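Cadherin-23 (Mus musculus, PDB 5UZ8) probably serves in calcium-dependent adhesion and mechanotransduction in hearing, as a string of cadherin repeats with calcium ions bound at the linkers between them. Local coordinates at residues D2-F10 with V32-G40; L41-L52 with N83-S93. All coordinates share one frame; numbering follows the deposited sequence.

Contact 1: D2-F10 with V32-G40. With CA (calcium ion), chain H.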
loop_
_atom_site.group_PDB
_atom_site.type_symbol
_atom_site.label_atom_id
_atom_site.label_comp_id
_atom_site.label_asym_id
_atom_site.label_seq_id
_atom_site.Cartn_x
_atom_site.Cartn_y
_atom_site.Cartn_z
ATOM N N ASP A 2 14.124 68.976 13.931
ATOM C CA ASP A 2 15.079 68.073 14.663
ATOM C C ASP A 2 14.395 66.878 15.373
ATOM O O ASP A 2 14.853 66.409 16.422
ATOM C CB ASP A 2 15.940 68.887 15.649
ATOM C CG ASP A 2 15.111 69.757 16.582
ATOM O OD1 ASP A 2 13.863 69.581 16.627
ATOM O OD2 ASP A 2 15.707 70.634 17.253
ATOM N N ASN A 3 13.304 66.389 14.791
ATOM C CA ASN A 3 12.604 65.214 15.309
ATOM C C ASN A 3 13.015 63.962 14.497
ATOM O O ASN A 3 13.098 64.019 13.285
ATOM C CB ASN A 3 11.085 65.436 15.240
ATOM C CG ASN A 3 10.622 66.568 16.146
ATOM O OD1 ASN A 3 10.542 66.410 17.360
ATOM N ND2 ASN A 3 10.349 67.727 15.557
ATOM N N THR A 4 13.322 62.871 15.185
ATOM C CA THR A 4 13.611 61.578 14.565
ATOM C C THR A 4 12.303 60.894 14.156
ATOM O O THR A 4 11.319 60.990 14.876
ATOM C CB THR A 4 14.353 60.701 15.581
ATOM O OG1 THR A 4 15.494 61.435 16.029
ATOM C CG2 THR A 4 14.802 59.363 14.990
ATOM N N PRO A 5 12.283 60.195 13.000
ATOM C CA PRO A 5 11.074 59.448 12.672
ATOM C C PRO A 5 10.688 58.455 13.764
ATOM O O PRO A 5 11.568 57.826 14.380
ATOM C CB PRO A 5 11.455 58.716 11.382
ATOM C CG PRO A 5 12.480 59.618 10.740
ATOM C CD PRO A 5 13.256 60.180 11.885
ATOM N N GLN A 6 9.378 58.319 13.986
ATOM C CA GLN A 6 8.865 57.347 14.924
ATOM C C GLN A 6 7.923 56.387 14.220
ATOM O O GLN A 6 7.040 56.812 13.476
ATOM C CB GLN A 6 8.079 58.038 16.034
ATOM C CG GLN A 6 8.805 59.137 16.779
ATOM C CD GLN A 6 7.847 59.876 17.687
ATOM O OE1 GLN A 6 7.510 59.393 18.760
ATOM N NE2 GLN A 6 7.350 61.002 17.234
ATOM N N PHE A 7 8.072 55.108 14.509
ATOM C CA PHE A 7 7.172 54.103 13.970
ATOM C C PHE A 7 5.835 54.179 14.677
ATOM O O PHE A 7 5.746 54.626 15.835
ATOM C CB PHE A 7 7.794 52.695 14.043
ATOM C CG PHE A 7 8.892 52.486 13.014
ATOM C CD1 PHE A 7 8.569 52.216 11.685
ATOM C CD2 PHE A 7 10.227 52.612 13.368
ATOM C CE1 PHE A 7 9.575 52.047 10.740
ATOM C CE2 PHE A 7 11.233 52.444 12.431
ATOM C CZ PHE A 7 10.907 52.188 11.115
ATOM N N LYS A 8 4.807 53.814 13.919
ATOM C CA LYS A 8 3.439 53.823 14.349
ATOM C C LYS A 8 2.910 52.389 14.472
ATOM O O LYS A 8 3.267 51.533 13.675
ATOM C CB LYS A 8 2.607 54.624 13.357
ATOM C CG LYS A 8 3.080 56.078 13.268
ATOM C CD LYS A 8 2.291 56.954 14.187
ATOM C CE LYS A 8 1.058 57.402 13.416
ATOM N NZ LYS A 8 -0.086 57.526 14.316
ATOM N N PRO A 9 2.072 52.109 15.456
ATOM C CA PRO A 9 1.649 53.042 16.494
ATOM C C PRO A 9 2.790 53.444 17.440
ATOM O O PRO A 9 3.781 52.728 17.567
ATOM C CB PRO A 9 0.583 52.242 17.258
ATOM C CG PRO A 9 1.023 50.829 17.105
ATOM C CD PRO A 9 1.742 50.711 15.774
ATOM N N PHE A 10 2.656 54.604 18.059
ATOM C CA PHE A 10 3.755 55.152 18.818
ATOM C C PHE A 10 4.154 54.173 19.945
ATOM O O PHE A 10 3.310 53.668 20.667
ATOM C CB PHE A 10 3.366 56.494 19.419
ATOM C CG PHE A 10 3.275 57.618 18.425
ATOM C CD1 PHE A 10 4.364 57.941 17.597
ATOM C CD2 PHE A 10 2.122 58.389 18.340
ATOM C CE1 PHE A 10 4.288 59.027 16.716
ATOM C CE2 PHE A 10 2.041 59.477 17.460
ATOM C CZ PHE A 10 3.134 59.806 16.665
ATOM N N VAL A 32 4.036 48.938 7.120
ATOM C CA VAL A 32 4.431 49.697 8.303
ATOM C C VAL A 32 4.530 51.163 7.924
ATOM O O VAL A 32 4.570 51.506 6.740
ATOM C CB VAL A 32 5.753 49.195 8.890
ATOM C CG1 VAL A 32 5.696 47.706 9.162
ATOM C CG2 VAL A 32 6.931 49.527 7.991
ATOM N N ALA A 33 4.587 52.034 8.929
ATOM C CA ALA A 33 4.642 53.448 8.695
ATOM C C ALA A 33 5.343 54.125 9.854
ATOM O O ALA A 33 5.180 53.720 11.012
ATOM C CB ALA A 33 3.239 54.031 8.537
ATOM N N ALA A 34 6.124 55.141 9.518
ATOM C CA ALA A 34 6.697 56.033 10.487
ATOM C C ALA A 34 6.239 57.442 10.168
ATOM O O ALA A 34 5.815 57.725 9.047
ATOM C CB ALA A 34 8.203 55.949 10.443
ATOM N N VAL A 35 6.356 58.325 11.154
ATOM C CA VAL A 35 6.014 59.728 10.981
ATOM C C VAL A 35 7.155 60.597 11.460
ATOM O O VAL A 35 7.916 60.207 12.321
ATOM C CB VAL A 35 4.722 60.119 11.719
ATOM C CG1 VAL A 35 3.525 59.367 11.137
ATOM C CG2 VAL A 35 4.851 59.858 13.210
ATOM N N ASP A 36 7.262 61.770 10.868
ATOM C CA ASP A 36 8.231 62.753 11.272
ATOM C C ASP A 36 7.485 64.066 11.170
ATOM O O ASP A 36 7.044 64.416 10.081
ATOM C CB ASP A 36 9.423 62.726 10.325
ATOM C CG ASP A 36 10.533 63.649 10.763
ATOM O OD1 ASP A 36 10.299 64.867 10.926
ATOM O OD2 ASP A 36 11.669 63.148 10.937
ATOM N N PRO A 37 7.317 64.778 12.294
ATOM C CA PRO A 37 6.551 66.045 12.226
ATOM C C PRO A 37 7.168 67.185 11.356
ATOM O O PRO A 37 6.426 68.041 10.857
ATOM C CB PRO A 37 6.411 66.452 13.705
ATOM C CG PRO A 37 7.501 65.730 14.423
ATOM C CD PRO A 37 7.747 64.450 13.672
ATOM N N ASP A 38 8.483 67.151 11.125
ATOM C CA ASP A 38 9.234 68.283 10.539
ATOM C C ASP A 38 8.873 68.610 9.090
ATOM O O ASP A 38 8.233 67.821 8.408
ATOM C CB ASP A 38 10.748 68.020 10.621
ATOM C CG ASP A 38 11.224 67.729 12.041
ATOM O OD1 ASP A 38 10.622 68.278 12.996
ATOM O OD2 ASP A 38 12.194 66.940 12.199
ATOM N N LYS A 39 9.311 69.785 8.639
ATOM C CA LYS A 39 8.976 70.307 7.305
ATOM C C LYS A 39 9.979 69.846 6.239
ATOM O O LYS A 39 11.183 69.737 6.521
ATOM C CB LYS A 39 8.923 71.847 7.334
ATOM C CG LYS A 39 10.283 72.544 7.361
ATOM C CD LYS A 39 10.169 74.017 7.726
ATOM C CE LYS A 39 11.541 74.664 7.835
ATOM N NZ LYS A 39 11.462 76.063 8.343
ATOM N N GLY A 40 9.477 69.595 5.025
ATOM C CA GLY A 40 10.320 69.370 3.841
ATOM C C GLY A 40 11.218 68.144 3.930
ATOM O O GLY A 40 10.783 67.080 4.400
HETATM CA CA CA H . 13.145 64.900 11.132
HETATM O O HOH W 1 15.033 66.386 11.309
#
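Asp38 reaches from the 32-40 segment to Asn3 and to a calcium ion, and its side chain can be followed outward atom by atom. Asp38 CB lies 4.0 Å from the calcium ion. CG, held anti to the carbonyl carbon (chi1 -55°), turns the carboxylate toward the 2-10 segment. OD2 binds the calcium at 2.5 Å and takes the backbone N of Asn3 at 2.9 Å through its syn lone pair, with a weak bond from Asp2 N besides. OD1 accepts Asn3 ND2 at 2.6 Å; this bond is nearly straight (168°) and lies in the amide plane of Asn3, although amide and carboxylate are turned 35° apart. Both oxygens are thus engaged, which fixes the rotation of the carboxylate. Asp36 meets the same calcium through OD2 at 2.3 Å and more distantly through OD1, which also accepts Asp38 N in an Asx turn. Asn3 O, 2.3 Å from the metal, and water 1 join the shell; Asn42 and Asp90 complete the protein part of this cadherin calcium site. Beyond it, Gln6 and Val35 exchange two backbone hydrogen bonds as an antiparallel pair, and Lys8 N donates to Ala33 O. Phe10 CE1 meets Val35 CG2 at 3.6 Å, while Ala34 CB lies over one face of Phe7 toward the rim. Strand 6-7 is the outermost strand of its sheet, beside strand 28-35, and Phe7 turns inward against Val86 and Ala88 of strand 81-89 and Ala98 and Ile100 of strand 97-107.

Contact 2: L41-L52 with N83-S93. With CA (calcium ion), chain H.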
loop_
_atom_site.group_PDB
_atom_site.type_symbol
_atom_site.label_atom_id
_atom_site.label_comp_id
_atom_site.label_asym_id
_atom_site.label_seq_id
_atom_site.Cartn_x
_atom_site.Cartn_y
_atom_site.Cartn_z
ATOM N N LEU A 41 12.474 68.299 3.497
ATOM C CA LEU A 41 13.472 67.218 3.555
ATOM C C LEU A 41 13.720 66.718 4.982
ATOM O O LEU A 41 13.995 65.528 5.183
ATOM C CB LEU A 41 14.799 67.663 2.922
ATOM C CG LEU A 41 14.828 67.912 1.409
ATOM C CD1 LEU A 41 16.174 68.504 0.994
ATOM C CD2 LEU A 41 14.529 66.632 0.637
ATOM N N ASN A 42 13.586 67.609 5.964
ATOM C CA ASN A 42 13.702 67.227 7.383
ATOM C C ASN A 42 12.592 66.277 7.863
ATOM O O ASN A 42 12.789 65.546 8.833
ATOM C CB ASN A 42 13.735 68.467 8.289
ATOM C CG ASN A 42 14.972 69.317 8.071
ATOM O OD1 ASN A 42 16.104 68.836 8.184
ATOM N ND2 ASN A 42 14.762 70.589 7.768
ATOM N N GLY A 43 11.427 66.312 7.216
ATOM C CA GLY A 43 10.327 65.396 7.540
ATOM C C GLY A 43 9.909 64.453 6.426
ATOM O O GLY A 43 8.859 63.803 6.534
ATOM N N LEU A 44 10.720 64.355 5.369
ATOM C CA LEU A 44 10.464 63.429 4.256
ATOM C C LEU A 44 11.094 62.060 4.543
ATOM O O LEU A 44 12.319 61.948 4.604
ATOM C CB LEU A 44 11.051 64.006 2.973
ATOM C CG LEU A 44 10.863 63.235 1.676
ATOM C CD1 LEU A 44 9.414 62.797 1.498
ATOM C CD2 LEU A 44 11.325 64.119 0.525
ATOM N N ILE A 45 10.266 61.029 4.697
ATOM C CA ILE A 45 10.761 59.735 5.163
ATOM C C ILE A 45 11.044 58.803 4.009
ATOM O O ILE A 45 10.185 58.589 3.173
ATOM C CB ILE A 45 9.779 59.070 6.154
ATOM C CG1 ILE A 45 9.607 59.993 7.378
ATOM C CG2 ILE A 45 10.282 57.683 6.578
ATOM C CD1 ILE A 45 8.440 59.608 8.254
ATOM N N THR A 46 12.239 58.210 4.031
ATOM C CA THR A 46 12.675 57.150 3.114
ATOM C C THR A 46 12.754 55.821 3.884
ATOM O O THR A 46 13.350 55.770 4.969
ATOM C CB THR A 46 14.089 57.482 2.597
ATOM O OG1 THR A 46 14.021 58.676 1.837
ATOM C CG2 THR A 46 14.677 56.383 1.731
ATOM N N TYR A 47 12.157 54.771 3.336
ATOM C CA TYR A 47 12.190 53.454 3.947
ATOM C C TYR A 47 13.174 52.583 3.200
ATOM O O TYR A 47 13.173 52.554 1.971
ATOM C CB TYR A 47 10.818 52.766 3.919
ATOM C CG TYR A 47 9.744 53.525 4.664
ATOM C CD1 TYR A 47 9.042 54.538 4.052
ATOM C CD2 TYR A 47 9.442 53.227 5.997
ATOM C CE1 TYR A 47 8.081 55.272 4.736
ATOM C CE2 TYR A 47 8.484 53.940 6.688
ATOM C CZ TYR A 47 7.785 54.945 6.053
ATOM O OH TYR A 47 6.821 55.635 6.734
ATOM N N THR A 48 14.012 51.884 3.958
ATOM C CA THR A 48 14.835 50.808 3.425
ATOM C C THR A 48 14.701 49.575 4.335
ATOM O O THR A 48 14.283 49.691 5.507
ATOM C CB THR A 48 16.313 51.226 3.347
ATOM O OG1 THR A 48 16.775 51.633 4.649
ATOM C CG2 THR A 48 16.510 52.386 2.364
ATOM N N LEU A 49 15.054 48.405 3.793
ATOM C CA LEU A 49 15.111 47.152 4.543
ATOM C C LEU A 49 16.556 46.713 4.759
ATOM O O LEU A 49 17.399 46.866 3.837
ATOM C CB LEU A 49 14.385 46.052 3.781
ATOM C CG LEU A 49 12.909 46.333 3.468
ATOM C CD1 LEU A 49 12.257 45.051 2.978
ATOM C CD2 LEU A 49 12.156 46.874 4.679
ATOM N N LEU A 50 16.835 46.186 5.955
ATOM C CA LEU A 50 18.162 45.698 6.345
ATOM C C LEU A 50 18.114 44.314 6.942
ATOM O O LEU A 50 17.103 43.903 7.490
ATOM C CB LEU A 50 18.780 46.621 7.389
ATOM C CG LEU A 50 19.022 48.046 6.943
ATOM C CD1 LEU A 50 19.343 48.911 8.151
ATOM C CD2 LEU A 50 20.166 48.075 5.944
ATOM N N ASP A 51 19.234 43.601 6.845
ATOM C CA ASP A 51 19.424 42.358 7.578
ATOM C C ASP A 51 18.318 41.346 7.311
ATOM O O ASP A 51 17.722 40.778 8.247
ATOM C CB ASP A 51 19.564 42.636 9.087
ATOM C CG ASP A 51 20.882 43.314 9.441
ATOM O OD1 ASP A 51 21.935 43.027 8.808
ATOM O OD2 ASP A 51 20.898 44.105 10.397
ATOM N N LEU A 52 18.058 41.101 6.028
ATOM C CA LEU A 52 17.038 40.117 5.654
ATOM C C LEU A 52 17.511 38.729 6.017
ATOM O O LEU A 52 18.531 38.274 5.499
ATOM C CB LEU A 52 16.691 40.174 4.174
ATOM C CG LEU A 52 15.654 41.263 3.826
ATOM C CD1 LEU A 52 16.211 42.641 4.137
ATOM C CD2 LEU A 52 15.308 41.125 2.360
ATOM N N ASN A 83 12.556 37.317 8.881
ATOM C CA ASN A 83 12.860 38.443 9.759
ATOM C C ASN A 83 13.708 39.477 9.015
ATOM O O ASN A 83 14.541 39.141 8.154
ATOM C CB ASN A 83 13.560 37.946 11.032
ATOM C CG ASN A 83 12.754 36.881 11.755
ATOM O OD1 ASN A 83 11.518 36.863 11.680
ATOM N ND2 ASN A 83 13.434 35.955 12.402
ATOM N N PHE A 84 13.490 40.747 9.356
ATOM C CA PHE A 84 14.251 41.829 8.790
ATOM C C PHE A 84 14.040 43.086 9.625
ATOM O O PHE A 84 13.265 43.094 10.584
ATOM C CB PHE A 84 13.897 42.070 7.307
ATOM C CG PHE A 84 12.455 42.308 7.056
ATOM C CD1 PHE A 84 11.565 41.231 6.953
ATOM C CD2 PHE A 84 11.957 43.599 6.928
ATOM C CE1 PHE A 84 10.233 41.445 6.688
ATOM C CE2 PHE A 84 10.603 43.814 6.678
ATOM C CZ PHE A 84 9.744 42.734 6.557
ATOM N N THR A 85 14.760 44.118 9.245
ATOM C CA THR A 85 14.703 45.406 9.892
ATOM C C THR A 85 14.203 46.417 8.885
ATOM O O THR A 85 14.657 46.421 7.735
ATOM C CB THR A 85 16.104 45.789 10.333
ATOM O OG1 THR A 85 16.523 44.901 11.361
ATOM C CG2 THR A 85 16.168 47.190 10.848
ATOM N N VAL A 86 13.302 47.295 9.323
ATOM C CA VAL A 86 12.898 48.444 8.529
ATOM C C VAL A 86 13.592 49.672 9.092
ATOM O O VAL A 86 13.577 49.882 10.307
ATOM C CB VAL A 86 11.381 48.675 8.590
ATOM C CG1 VAL A 86 11.028 49.896 7.758
ATOM C CG2 VAL A 86 10.601 47.473 8.071
ATOM N N ARG A 87 14.251 50.437 8.223
ATOM C CA ARG A 87 14.860 51.718 8.580
ATOM C C ARG A 87 14.027 52.816 7.965
ATOM O O ARG A 87 13.786 52.787 6.767
ATOM C CB ARG A 87 16.295 51.807 8.052
ATOM C CG ARG A 87 17.051 53.069 8.413
ATOM C CD ARG A 87 18.472 53.049 7.861
ATOM N NE ARG A 87 19.181 54.318 8.062
ATOM C CZ ARG A 87 19.830 54.676 9.177
ATOM N NH1 ARG A 87 19.868 53.877 10.247
ATOM N NH2 ARG A 87 20.438 55.862 9.240
ATOM N N ALA A 88 13.606 53.786 8.785
ATOM C CA ALA A 88 12.858 54.945 8.340
ATOM C C ALA A 88 13.767 56.155 8.596
ATOM O O ALA A 88 14.104 56.422 9.740
ATOM C CB ALA A 88 11.573 55.068 9.144
ATOM N N SER A 89 14.209 56.828 7.536
ATOM C CA SER A 89 15.187 57.915 7.643
ATOM C C SER A 89 14.544 59.192 7.110
ATOM O O SER A 89 13.851 59.153 6.102
ATOM C CB SER A 89 16.438 57.586 6.828
ATOM O OG SER A 89 17.397 58.643 6.947
ATOM N N ASP A 90 14.737 60.314 7.787
ATOM C CA ASP A 90 14.341 61.575 7.178
ATOM C C ASP A 90 15.448 61.939 6.221
ATOM O O ASP A 90 16.477 61.269 6.178
ATOM C CB ASP A 90 14.020 62.689 8.187
ATOM C CG ASP A 90 15.234 63.167 9.000
ATOM O OD1 ASP A 90 16.399 63.130 8.527
ATOM O OD2 ASP A 90 15.011 63.604 10.150
ATOM N N ASN A 91 15.248 62.990 5.450
ATOM C CA ASN A 91 16.239 63.363 4.451
ATOM C C ASN A 91 16.936 64.658 4.842
ATOM O O ASN A 91 17.396 65.389 3.985
ATOM C CB ASN A 91 15.584 63.430 3.069
ATOM C CG ASN A 91 15.382 62.053 2.464
ATOM O OD1 ASN A 91 16.150 61.640 1.596
ATOM N ND2 ASN A 91 14.373 61.315 2.950
ATOM N N GLY A 92 17.052 64.899 6.149
ATOM C CA GLY A 92 17.712 66.090 6.673
ATOM C C GLY A 92 19.221 66.015 6.564
ATOM O O GLY A 92 19.786 64.994 6.142
ATOM N N SER A 93 19.861 67.092 7.000
ATOM C CA SER A 93 21.238 67.414 6.611
ATOM C C SER A 93 22.281 66.464 7.196
ATOM O O SER A 93 23.085 65.906 6.438
ATOM C CB SER A 93 21.545 68.860 6.947
ATOM O OG SER A 93 20.629 69.680 6.254
HETATM CA CA CA H . 13.145 64.900 11.132
HETATM O O HOH W 2 19.141 45.014 11.851
HETATM O O HOH W 1 15.033 66.386 11.309
#
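Asn91 ND2 is shared by two acceptors of the 41-52 segment: Leu44 O at 2.7 Å and Thr46 OG1 at 2.9 Å. Both lie close to the amide plane of Asn91, and the bond to the hydroxyl is almost straight (175°), whereas the donor stands above the carbonyl plane of Leu44. With CG anti to its carbonyl carbon (chi1 -78°), Asn91 crosses Thr46 at about a right angle; its backbone N donates to Leu41 O as well. Nearby, Asn42 O and Asp90 OD2 bind one calcium ion, at 2.4 Å and 2.5 Å. Asp90 OD1 receives Gly92 N in an Asx turn and also Arg96 N, so the carboxylate is held from both oxygens. Strands 46-52 and 83-89 then run antiparallel, the edge strand and its inner neighbour in one sheet of the cadherin beta-sandwich, with backbone bonds pairing Thr46 with Ser89, Thr48 with Arg87 and Leu50 with Thr85. On the inner face, Ala88 CB meets Ile45 CG2 at 3.9 Å, Val86 CG1 comes at the edge of the Tyr47 ring, and Leu49 CD2 touches Val86 CG2 at 3.8 Å and Phe84 CE2. On the other face Arg87 lies alongside Thr48, its CB 3.4 Å from Thr48 OG1, before the extended chain carries its guanidinium to a salt bridge with Glu99. Water 2 joins Asp51 OD2 to Thr85 OG1.

How the contacts relate
From the N terminus, the 2-10 segment starts the chain and meets 32-40, so that contact 1 closes a loop holding strand 15-20 and the first half of strand 28-35. The chain passes straight on into 41-52, and contact 2, pairing it with 83-93, closes a loop that holds strands 58-60 and 66-70; the two closures follow in series, neither nested nor crossed. They belong to opposing sheets of one cadherin repeat: contact 1 joins strands 6-7 and 28-35, contact 2 strands 46-53 and 81-89. The sheets meet where Tyr47 OH probably hydrogen-bonds Ala34 N, 2.9 Å away, and at the shared calcium, whose protein ligands come from all four segments, with water 1 common to both contacts.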